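PDB 7NSZ: peptidoglycan-recognition protein LB from Drosophila melanogaster, which hydrolyses the amide link between N-acetylmuramoyl residues and L-amino acids, a zinc-dependent reaction that probably scavenges biologically active peptidoglycan by cutting it into inactive fragments. Local coordinates for residues G164-L167 and F168-I171. The protein carries 1 engineered substitution. Sequence-based numbering, arbitrary orientation.
Sequences GGRL and FAEI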
loop_
_atom_site.group_PDB
_atom_site.type_symbol
_atom_site.label_atom_id
_atom_site.label_comp_id
_atom_site.label_asym_id
_atom_site.label_seq_id
_atom_site.Cartn_x
_atom_site.Cartn_y
_atom_site.Cartn_z
ATOM N N GLY A 164 -10.055 -6.675 -2.127
ATOM C CA GLY A 164 -11.054 -7.053 -3.147
ATOM C C GLY A 164 -10.728 -8.423 -3.685
ATOM O O GLY A 164 -9.587 -8.755 -3.859
ATOM N N GLY A 165 -11.753 -9.229 -3.962
ATOM C CA GLY A 165 -11.538 -10.590 -4.448
ATOM C C GLY A 165 -10.733 -10.638 -5.728
ATOM O O GLY A 165 -9.893 -11.509 -5.817
ATOM N N ARG A 166 -10.994 -9.786 -6.698
ATOM C CA ARG A 166 -10.265 -9.867 -7.980
ATOM C C ARG A 166 -8.778 -9.531 -7.770
ATOM O O ARG A 166 -7.902 -10.257 -8.322
ATOM C CB ARG A 166 -10.902 -8.971 -9.039
ATOM C CG ARG A 166 -10.325 -9.143 -10.441
ATOM C CD ARG A 166 -10.506 -10.538 -11.013
ATOM N NE ARG A 166 -9.715 -10.798 -12.193
ATOM C CZ ARG A 166 -8.474 -11.287 -12.176
ATOM N NH1 ARG A 166 -7.869 -11.457 -11.005
ATOM N NH2 ARG A 166 -7.834 -11.571 -13.318
ATOM N N LEU A 167 -8.468 -8.441 -7.060
ATOM C CA LEU A 167 -7.042 -8.091 -6.829
ATOM C C LEU A 167 -6.411 -9.122 -5.895
ATOM O O LEU A 167 -5.255 -9.446 -6.081
ATOM C CB LEU A 167 -7.001 -6.673 -6.267
ATOM C CG LEU A 167 -5.609 -6.185 -5.869
ATOM C CD1 LEU A 167 -4.564 -6.329 -6.964
ATOM C CD2 LEU A 167 -5.714 -4.733 -5.383
ATOM N N PHE A 168 -7.177 -9.704 -4.972
ATOM C CA PHE A 168 -6.639 -10.785 -4.135
ATOM C C PHE A 168 -6.185 -11.961 -5.041
ATOM O O PHE A 168 -5.127 -12.550 -4.854
ATOM C CB PHE A 168 -7.625 -11.239 -3.062
ATOM C CG PHE A 168 -6.926 -12.179 -2.110
ATOM C CD1 PHE A 168 -5.951 -11.723 -1.249
ATOM C CD2 PHE A 168 -7.294 -13.520 -2.005
ATOM C CE1 PHE A 168 -5.281 -12.566 -0.387
ATOM C CE2 PHE A 168 -6.625 -14.353 -1.129
ATOM C CZ PHE A 168 -5.650 -13.889 -0.297
ATOM N N ALA A 169 -7.049 -12.358 -5.985
ATOM C CA ALA A 169 -6.698 -13.477 -6.888
ATOM C C ALA A 169 -5.464 -13.109 -7.699
ATOM O O ALA A 169 -4.585 -13.973 -7.935
ATOM C CB ALA A 169 -7.880 -13.820 -7.771
ATOM N N GLU A 170 -5.336 -11.866 -8.135
ATOM C CA GLU A 170 -4.157 -11.416 -8.877
ATOM C C GLU A 170 -2.909 -11.567 -8.002
ATOM O O GLU A 170 -1.899 -12.093 -8.476
ATOM C CB GLU A 170 -4.380 -9.964 -9.319
ATOM C CG GLU A 170 -3.154 -9.275 -9.912
ATOM C CD GLU A 170 -2.546 -9.850 -11.171
ATOM O OE1 GLU A 170 -3.319 -10.452 -11.984
ATOM O OE2 GLU A 170 -1.342 -9.626 -11.404
ATOM N N ILE A 171 -2.906 -10.989 -6.790
ATOM C CA ILE A 171 -1.654 -10.991 -5.997
ATOM C C ILE A 171 -1.305 -12.411 -5.579
ATOM O O ILE A 171 -0.153 -12.713 -5.286
ATOM C CB ILE A 171 -1.673 -10.042 -4.767
ATOM C CG1 ILE A 171 -2.627 -10.509 -3.664
ATOM C CG2 ILE A 171 -1.976 -8.631 -5.251
ATOM C CD1 ILE A 171 -2.556 -9.654 -2.382
HETATM O O HOH W 1 -5.300 -12.223 -11.946
#
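Arg166 and Glu170, one helical turn apart, meet through a water rather than directly. Arg166 NH1 donates to water 1 over 2.8 Å, and the water in turn donates a hydrogen bond to Glu170 OE1 at 2.7 Å. Both chains start with CG anti to the backbone N (chi1 -172° and 171°) and bend at chi2, yet Arg166 NH1 and Glu170 OE1 remain 4.8 Å apart, so any charge attraction is probably softened by the intervening water, which lies in the guanidinium plane at its edge. The other carboxylate oxygen, OE2, accepts from the indole NE1 of Trp174, which steadies Glu170 from beyond the bridge. On the buried side Leu167 CD1 rests 3.9 Å from Ile171 CG2. Beneath these contacts run four i to i+4 backbone bonds, from Phe168 N to Gly164 O (2.8 Å) through Ile171 N to Leu167 O (2.9 Å). Gly164 is the N-cap, and its positive phi of 91° suits glycine. This short helix, 165-171, closely follows the zinc ligand Cys162. Leu167 packs on Trp119 and Phe168 on Arg155 and Gln156, seating the helix against the loops that follow strands 110-115 and 149-153 of the mixed sheet.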